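Serpin48 (Tenebrio molitor, PDB 3OZQ) is a serpin of insect innate immunity that specifically inhibits the serine protease SPE. Local coordinates at residues 124-127 with 131-134; 82-87 with 360-365; 16-21 with 284-289. One frame throughout, in Å; residues are numbered along the deposited sequence.

The three contacts belong to one serpin fold. Contacts 2 and 3 are neighbours. Their centres are 22 Å apart, and they touch where N16 ND2 probably donates to G364 O at 3.0 Å. N16 OD1 also lies near M365 CA. Helix 10-29 is thus linked to the hairpin 356-372 on one side and to the end of helix 279-286 on another. Along the chain these two contacts alternate their segments. Contact 1 is local and peripheral. Its nearest atoms are about 18 Å from contact 3 and about 25 Å from contact 2, and its centre is 26 Å from that of the chain.

Contact 1 of 3, residues 124-127 with 131-134; sequences VDFS and DAAK
A132 turns its CB toward the backbone that links D125 to F126. The nearest atom is D125 O, 3.5 Å from A132 CB. F126 CA follows at 4.1 Å from the same methyl. V124 and F126 complete the setting. V124 directs its side chain toward the helix, and its CG2 comes to 4.3 Å from A132 CB. F126 starts off in the other direction, yet its ring atom CD1 still lies 4.4 Å from A132 CB. The methyl stands oblique to this ring. One ring face is met by V124 instead: its CG1 sits 3.2 Å above the ring plane, displaced toward the rim. The two V124 methyls therefore divide their work. CG1, flanked by both the backbone N and the carbonyl carbon (chi1 64°), packs on the ring, and CG2 reaches the helix. The contact is van der Waals packing of one methyl against two side chains and a backbone carbonyl. Y98 of strand 90-100 touches V124 and F126, and L157 touches A132. D125 OD1 accepts from S127 N at 2.7 Å, met from above the carboxylate plane, and more weakly from S127 OG. This is an Asx turn. It lies in the short link from strand 120-124 to helix 129-143, helix F in serpin nomenclature.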
loop_
_atom_site.group_PDB
_atom_site.type_symbol
_atom_site.label_atom_id
_atom_site.label_comp_id
_atom_site.label_asym_id
_atom_site.label_seq_id
_atom_site.Cartn_x
_atom_site.Cartn_y
_atom_site.Cartn_z
ATOM N N VAL A 124 1.666 -8.811 24.510
ATOM C CA VAL A 124 0.743 -7.818 25.034
ATOM C C VAL A 124 -0.448 -8.549 25.611
ATOM O O VAL A 124 -0.851 -9.589 25.093
ATOM C CB VAL A 124 0.274 -6.805 23.933
ATOM C CG1 VAL A 124 -0.517 -7.515 22.842
ATOM C CG2 VAL A 124 -0.557 -5.684 24.543
ATOM N N ASP A 125 -0.996 -8.014 26.697
ATOM C CA ASP A 125 -2.188 -8.587 27.301
ATOM C C ASP A 125 -3.441 -8.049 26.631
ATOM O O ASP A 125 -3.801 -6.890 26.826
ATOM C CB ASP A 125 -2.244 -8.268 28.794
ATOM C CG ASP A 125 -3.345 -9.041 29.510
ATOM O OD1 ASP A 125 -4.184 -9.660 28.820
ATOM O OD2 ASP A 125 -3.372 -9.029 30.760
ATOM N N PHE A 126 -4.115 -8.895 25.858
ATOM C CA PHE A 126 -5.345 -8.478 25.183
ATOM C C PHE A 126 -6.564 -8.515 26.119
ATOM O O PHE A 126 -7.656 -8.089 25.738
ATOM C CB PHE A 126 -5.611 -9.329 23.934
ATOM C CG PHE A 126 -4.511 -9.267 22.886
ATOM C CD1 PHE A 126 -4.377 -8.167 22.052
ATOM C CD2 PHE A 126 -3.641 -10.326 22.720
ATOM C CE1 PHE A 126 -3.375 -8.120 21.085
ATOM C CE2 PHE A 126 -2.640 -10.288 21.752
ATOM C CZ PHE A 126 -2.509 -9.198 20.940
ATOM N N SER A 127 -6.378 -9.030 27.336
ATOM C CA SER A 127 -7.467 -9.100 28.314
ATOM C C SER A 127 -8.142 -7.748 28.461
ATOM O O SER A 127 -9.347 -7.613 28.231
ATOM C CB SER A 127 -6.957 -9.546 29.692
ATOM O OG SER A 127 -6.528 -10.890 29.677
ATOM N N ASP A 131 -6.639 -0.869 27.075
ATOM C CA ASP A 131 -5.224 -0.672 27.338
ATOM C C ASP A 131 -4.394 -1.278 26.210
ATOM O O ASP A 131 -3.354 -0.737 25.828
ATOM C CB ASP A 131 -4.837 -1.323 28.667
ATOM C CG ASP A 131 -5.530 -0.677 29.858
ATOM O OD1 ASP A 131 -6.616 -0.082 29.668
ATOM O OD2 ASP A 131 -4.986 -0.761 30.980
ATOM N N ALA A 132 -4.850 -2.413 25.692
ATOM C CA ALA A 132 -4.109 -3.108 24.644
ATOM C C ALA A 132 -4.141 -2.257 23.383
ATOM O O ALA A 132 -3.093 -1.866 22.866
ATOM C CB ALA A 132 -4.683 -4.497 24.402
ATOM N N ALA A 133 -5.351 -1.926 22.937
ATOM C CA ALA A 133 -5.571 -0.981 21.845
ATOM C C ALA A 133 -4.734 0.292 21.977
ATOM O O ALA A 133 -4.017 0.671 21.050
ATOM C CB ALA A 133 -7.037 -0.636 21.744
ATOM N N LYS A 134 -4.823 0.957 23.124
ATOM C CA LYS A 134 -4.050 2.181 23.336
ATOM C C LYS A 134 -2.542 1.948 23.190
ATOM O O LYS A 134 -1.827 2.745 22.594
ATOM C CB LYS A 134 -4.360 2.792 24.711
ATOM C CG LYS A 134 -3.700 4.146 24.906
ATOM C CD LYS A 134 -4.174 4.856 26.162
ATOM C CE LYS A 134 -3.746 6.325 26.146
ATOM N NZ LYS A 134 -4.511 7.135 25.146
#

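Contact 2 of 3, residues 82-87 with 360-365; sequences SKLTNE and IKVKGM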
loop_
_atom_site.group_PDB
_atom_site.type_symbol
_atom_site.label_atom_id
_atom_site.label_comp_id
_atom_site.label_asym_id
_atom_site.label_seq_id
_atom_site.Cartn_x
_atom_site.Cartn_y
_atom_site.Cartn_z
ATOM N N SER A 82 15.326 -2.674 2.144
ATOM C CA SER A 82 16.496 -1.827 2.346
ATOM C C SER A 82 16.565 -0.675 1.331
ATOM O O SER A 82 17.125 0.383 1.614
ATOM C CB SER A 82 17.773 -2.664 2.270
ATOM O OG SER A 82 18.007 -3.095 0.940
ATOM N N LYS A 83 16.004 -0.881 0.147
ATOM C CA LYS A 83 16.087 0.132 -0.905
ATOM C C LYS A 83 15.000 1.207 -0.818
ATOM O O LYS A 83 15.182 2.322 -1.307
ATOM C CB LYS A 83 16.080 -0.529 -2.283
ATOM C CG LYS A 83 17.313 -1.378 -2.540
ATOM C CD LYS A 83 17.213 -2.141 -3.844
ATOM C CE LYS A 83 18.453 -3.002 -4.051
ATOM N NZ LYS A 83 18.501 -3.615 -5.409
ATOM N N LEU A 84 13.874 0.880 -0.196
ATOM C CA LEU A 84 12.788 1.847 -0.055
ATOM C C LEU A 84 13.174 2.991 0.896
ATOM O O LEU A 84 12.316 3.752 1.364
ATOM C CB LEU A 84 11.503 1.154 0.405
ATOM C CG LEU A 84 11.168 -0.121 -0.377
ATOM C CD1 LEU A 84 9.790 -0.626 -0.011
ATOM C CD2 LEU A 84 11.266 0.099 -1.861
ATOM N N THR A 85 14.469 3.079 1.194
ATOM C CA THR A 85 15.039 4.246 1.861
ATOM C C THR A 85 16.030 4.914 0.912
ATOM O O THR A 85 17.004 4.299 0.475
ATOM C CB THR A 85 15.729 3.900 3.201
ATOM O OG1 THR A 85 16.247 5.101 3.794
ATOM C CG2 THR A 85 16.870 2.897 2.997
ATOM N N ASN A 86 15.755 6.170 0.589
ATOM C CA ASN A 86 16.493 6.908 -0.421
ATOM C C ASN A 86 16.872 8.240 0.199
ATOM O O ASN A 86 16.432 8.564 1.307
ATOM C CB ASN A 86 15.601 7.125 -1.655
ATOM C CG ASN A 86 16.383 7.523 -2.912
ATOM O OD1 ASN A 86 16.464 8.704 -3.273
ATOM N ND2 ASN A 86 16.929 6.527 -3.604
ATOM N N GLU A 87 17.700 9.005 -0.501
ATOM C CA GLU A 87 18.007 10.352 -0.075
ATOM C C GLU A 87 16.836 11.231 -0.482
ATOM O O GLU A 87 16.488 12.182 0.214
ATOM C CB GLU A 87 19.282 10.852 -0.754
ATOM C CG GLU A 87 20.512 10.011 -0.480
ATOM C CD GLU A 87 21.747 10.545 -1.175
ATOM O OE1 GLU A 87 21.627 11.058 -2.315
ATOM O OE2 GLU A 87 22.840 10.459 -0.577
ATOM N N ILE A 360 1.765 4.103 -6.825
ATOM C CA ILE A 360 3.123 4.573 -6.639
ATOM C C ILE A 360 4.072 3.395 -6.874
ATOM O O ILE A 360 3.882 2.315 -6.299
ATOM C CB ILE A 360 3.322 5.124 -5.214
ATOM C CG1 ILE A 360 2.549 6.440 -5.030
ATOM C CG2 ILE A 360 4.788 5.371 -4.926
ATOM C CD1 ILE A 360 2.837 7.093 -3.726
ATOM N N LYS A 361 5.075 3.602 -7.725
ATOM C CA LYS A 361 6.092 2.577 -7.998
ATOM C C LYS A 361 7.448 3.044 -7.540
ATOM O O LYS A 361 7.777 4.226 -7.639
ATOM C CB LYS A 361 6.222 2.270 -9.487
ATOM C CG LYS A 361 5.205 1.330 -10.081
ATOM C CD LYS A 361 5.601 0.947 -11.524
ATOM C CE LYS A 361 5.727 2.182 -12.419
ATOM N NZ LYS A 361 6.062 1.857 -13.849
ATOM N N VAL A 362 8.247 2.103 -7.050
ATOM C CA VAL A 362 9.650 2.366 -6.807
ATOM C C VAL A 362 10.465 1.250 -7.446
ATOM O O VAL A 362 10.318 0.079 -7.090
ATOM C CB VAL A 362 9.967 2.469 -5.313
ATOM C CG1 VAL A 362 11.474 2.491 -5.100
ATOM C CG2 VAL A 362 9.314 3.713 -4.717
ATOM N N LYS A 363 11.296 1.614 -8.417
ATOM C CA LYS A 363 12.171 0.648 -9.065
ATOM C C LYS A 363 11.367 -0.515 -9.633
ATOM O O LYS A 363 11.689 -1.690 -9.400
ATOM C CB LYS A 363 13.232 0.164 -8.068
ATOM C CG LYS A 363 13.840 1.328 -7.291
ATOM C CD LYS A 363 15.073 0.944 -6.492
ATOM C CE LYS A 363 15.695 2.187 -5.852
ATOM N NZ LYS A 363 16.979 1.901 -5.142
ATOM N N GLY A 364 10.310 -0.174 -10.367
ATOM C CA GLY A 364 9.459 -1.155 -11.023
ATOM C C GLY A 364 8.487 -1.854 -10.078
ATOM O O GLY A 364 7.620 -2.615 -10.507
ATOM N N MET A 365 8.616 -1.598 -8.786
ATOM C CA MET A 365 7.706 -2.241 -7.845
ATOM C C MET A 365 6.599 -1.317 -7.331
ATOM O O MET A 365 6.868 -0.228 -6.822
ATOM C CB MET A 365 8.472 -2.821 -6.674
ATOM C CG MET A 365 7.631 -3.756 -5.827
ATOM S SD MET A 365 8.593 -4.393 -4.469
ATOM C CE MET A 365 8.945 -2.898 -3.562
#
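L84 reaches across to V362 and M365 from the point where helix 70-83 gives way to loop. Its CB points neither at nor away from the hairpin and meets nothing of it. CG stands beside the backbone N, anti to the carbonyl carbon (chi1 -47°), and this carries the branch toward the strand residues. CD1 comes to 4.3 Å from M365 CE. CD2 is the busier methyl. It lies 4.0 Å from V362 CG1 and 4.2 Å from M365 CE, so it sits between a valine branch and a methionine tip. The L84 and M365 side chains cross at about a right angle. M365 is bent at its last torsion (chi3 64°), which turns CE to the leucine. A second touch lies nearer the surface. The K363 chain runs out extended to the helix end, where its NZ stops 3.9 Å from K83 CB. The two ammonium groups are like charges with NZ atoms 5.7 Å apart, which would probably disfavour a closer approach. K83 NZ also has a long, weak ion pair with E79. V362 to M365 form a type I' turn, with V362 N to M365 O at 2.7 Å, a tight two-residue hairpin connection. The hairpin joins strands 356-362 and 365-372. F39 of helix 38-50 touches both L84 and M365, and Y89, just before strand 90-100, packs on V362 and K363.

Contact 3 of 3, residues 16-21 with 284-289; sequences NSFTPS and KKLGVK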
loop_
_atom_site.group_PDB
_atom_site.type_symbol
_atom_site.label_atom_id
_atom_site.label_comp_id
_atom_site.label_asym_id
_atom_site.label_seq_id
_atom_site.Cartn_x
_atom_site.Cartn_y
_atom_site.Cartn_z
ATOM N N ASN A 16 3.624 -7.127 -7.736
ATOM C CA ASN A 16 2.874 -6.455 -8.787
ATOM C C ASN A 16 1.653 -7.241 -9.218
ATOM O O ASN A 16 0.628 -6.655 -9.550
ATOM C CB ASN A 16 3.766 -6.123 -9.989
ATOM C CG ASN A 16 4.870 -5.156 -9.632
ATOM O OD1 ASN A 16 4.875 -4.589 -8.542
ATOM N ND2 ASN A 16 5.812 -4.962 -10.542
ATOM N N SER A 17 1.748 -8.566 -9.209
ATOM C CA SER A 17 0.588 -9.378 -9.547
ATOM C C SER A 17 -0.355 -9.510 -8.344
ATOM O O SER A 17 -1.567 -9.680 -8.504
ATOM C CB SER A 17 1.018 -10.750 -10.069
ATOM O OG SER A 17 2.022 -11.324 -9.250
ATOM N N PHE A 18 0.213 -9.419 -7.146
ATOM C CA PHE A 18 -0.554 -9.434 -5.900
ATOM C C PHE A 18 -1.423 -8.184 -5.816
ATOM O O PHE A 18 -2.542 -8.213 -5.297
ATOM C CB PHE A 18 0.423 -9.489 -4.716
ATOM C CG PHE A 18 -0.224 -9.688 -3.371
ATOM C CD1 PHE A 18 -1.073 -10.757 -3.137
ATOM C CD2 PHE A 18 0.071 -8.828 -2.314
ATOM C CE1 PHE A 18 -1.646 -10.950 -1.876
ATOM C CE2 PHE A 18 -0.484 -9.016 -1.056
ATOM C CZ PHE A 18 -1.351 -10.081 -0.831
ATOM N N THR A 19 -0.901 -7.090 -6.361
ATOM C CA THR A 19 -1.517 -5.772 -6.212
ATOM C C THR A 19 -2.957 -5.681 -6.723
ATOM O O THR A 19 -3.851 -5.252 -5.982
ATOM C CB THR A 19 -0.629 -4.678 -6.805
ATOM O OG1 THR A 19 0.587 -4.607 -6.047
ATOM C CG2 THR A 19 -1.335 -3.321 -6.765
ATOM N N PRO A 20 -3.196 -6.090 -7.982
ATOM C CA PRO A 20 -4.563 -6.053 -8.510
ATOM C C PRO A 20 -5.495 -7.005 -7.785
ATOM O O PRO A 20 -6.675 -6.688 -7.667
ATOM C CB PRO A 20 -4.399 -6.491 -9.972
ATOM C CG PRO A 20 -3.058 -7.151 -10.044
ATOM C CD PRO A 20 -2.216 -6.454 -9.022
ATOM N N SER A 21 -4.983 -8.144 -7.321
ATOM C CA SER A 21 -5.804 -9.078 -6.568
ATOM C C SER A 21 -6.251 -8.415 -5.274
ATOM O O SER A 21 -7.402 -8.524 -4.885
ATOM C CB SER A 21 -5.038 -10.374 -6.265
ATOM O OG SER A 21 -4.634 -11.031 -7.460
ATOM N N LYS A 284 -8.094 -14.116 3.175
ATOM C CA LYS A 284 -8.975 -15.278 3.162
ATOM C C LYS A 284 -9.497 -15.566 1.762
ATOM O O LYS A 284 -9.534 -16.717 1.343
ATOM C CB LYS A 284 -10.138 -15.126 4.154
ATOM C CG LYS A 284 -9.769 -15.494 5.599
ATOM C CD LYS A 284 -10.976 -15.445 6.540
ATOM C CE LYS A 284 -11.688 -16.789 6.606
ATOM N NZ LYS A 284 -11.086 -17.717 7.615
ATOM N N LYS A 285 -9.894 -14.526 1.033
ATOM C CA LYS A 285 -10.388 -14.729 -0.326
ATOM C C LYS A 285 -9.271 -15.190 -1.263
ATOM O O LYS A 285 -9.533 -15.832 -2.273
ATOM C CB LYS A 285 -11.054 -13.464 -0.877
ATOM C CG LYS A 285 -12.513 -13.297 -0.486
ATOM C CD LYS A 285 -13.408 -14.336 -1.169
ATOM C CE LYS A 285 -13.314 -14.250 -2.691
ATOM N NZ LYS A 285 -14.206 -15.244 -3.358
ATOM N N LEU A 286 -8.030 -14.867 -0.911
ATOM C CA LEU A 286 -6.874 -15.144 -1.767
ATOM C C LEU A 286 -6.207 -16.498 -1.517
ATOM O O LEU A 286 -5.343 -16.912 -2.295
ATOM C CB LEU A 286 -5.829 -14.040 -1.614
ATOM C CG LEU A 286 -6.316 -12.643 -2.010
ATOM C CD1 LEU A 286 -5.154 -11.666 -1.976
ATOM C CD2 LEU A 286 -6.952 -12.688 -3.385
ATOM N N GLY A 287 -6.581 -17.166 -0.425
ATOM C CA GLY A 287 -6.112 -18.519 -0.178
ATOM C C GLY A 287 -5.476 -18.835 1.163
ATOM O O GLY A 287 -5.110 -19.985 1.409
ATOM N N VAL A 288 -5.317 -17.840 2.028
ATOM C CA VAL A 288 -4.806 -18.093 3.367
ATOM C C VAL A 288 -5.966 -18.459 4.286
ATOM O O VAL A 288 -6.802 -17.611 4.611
ATOM C CB VAL A 288 -4.082 -16.877 3.960
ATOM C CG1 VAL A 288 -3.585 -17.194 5.361
ATOM C CG2 VAL A 288 -2.933 -16.444 3.070
ATOM N N LYS A 289 -6.022 -19.727 4.695
ATOM C CA LYS A 289 -7.117 -20.201 5.544
ATOM C C LYS A 289 -6.597 -20.733 6.876
ATOM O O LYS A 289 -7.018 -20.272 7.939
ATOM C CB LYS A 289 -7.945 -21.277 4.833
ATOM C CG LYS A 289 -8.475 -20.880 3.453
ATOM C CD LYS A 289 -8.908 -19.408 3.393
ATOM C CE LYS A 289 -10.160 -19.207 2.541
ATOM N NZ LYS A 289 -11.409 -19.364 3.358
#
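A Schellman motif ends helix 279-286, and L286, the residue before its glycine G287, meets F18 and S21 of helix 10-29. G287 has positive phi (128°), as this ending requires. L286 directs its side chain at the other helix. Its CG lies anti to the carbonyl carbon (chi1 -61°), which carries the branch toward helix 10-29, where the two methyls meet different residues. CD1 comes to 3.6 Å from F18 CE1. The neighbouring ring atoms are farther: F18 CZ and F18 CD1 are each 4.3 Å from L286 CD1. The methyl therefore centres on one ring atom, and it stands oblique to the ring. CD2 takes the other branch and lies 4.2 Å from S21 CB. The S21 hydroxyl is farther off, with OG 5.0 Å from L286 CD2, so S21 offers carbon rather than oxygen. F18 and S21 are three residues apart and present neighbouring parts of the same helix side to the leucine. The F18 ring gets there because its CG is anti to the backbone N, although its CB does not aim at L286. Helix 10-29 is kinked at P20, between the two. F18 also packs on P38 and A42 of helix 38-50. Beyond the Schellman turn, V288 rests on I60 and V63 of helix 54-63. T19, on the same helix as F18, touches I366 and A369 of strand 365-372.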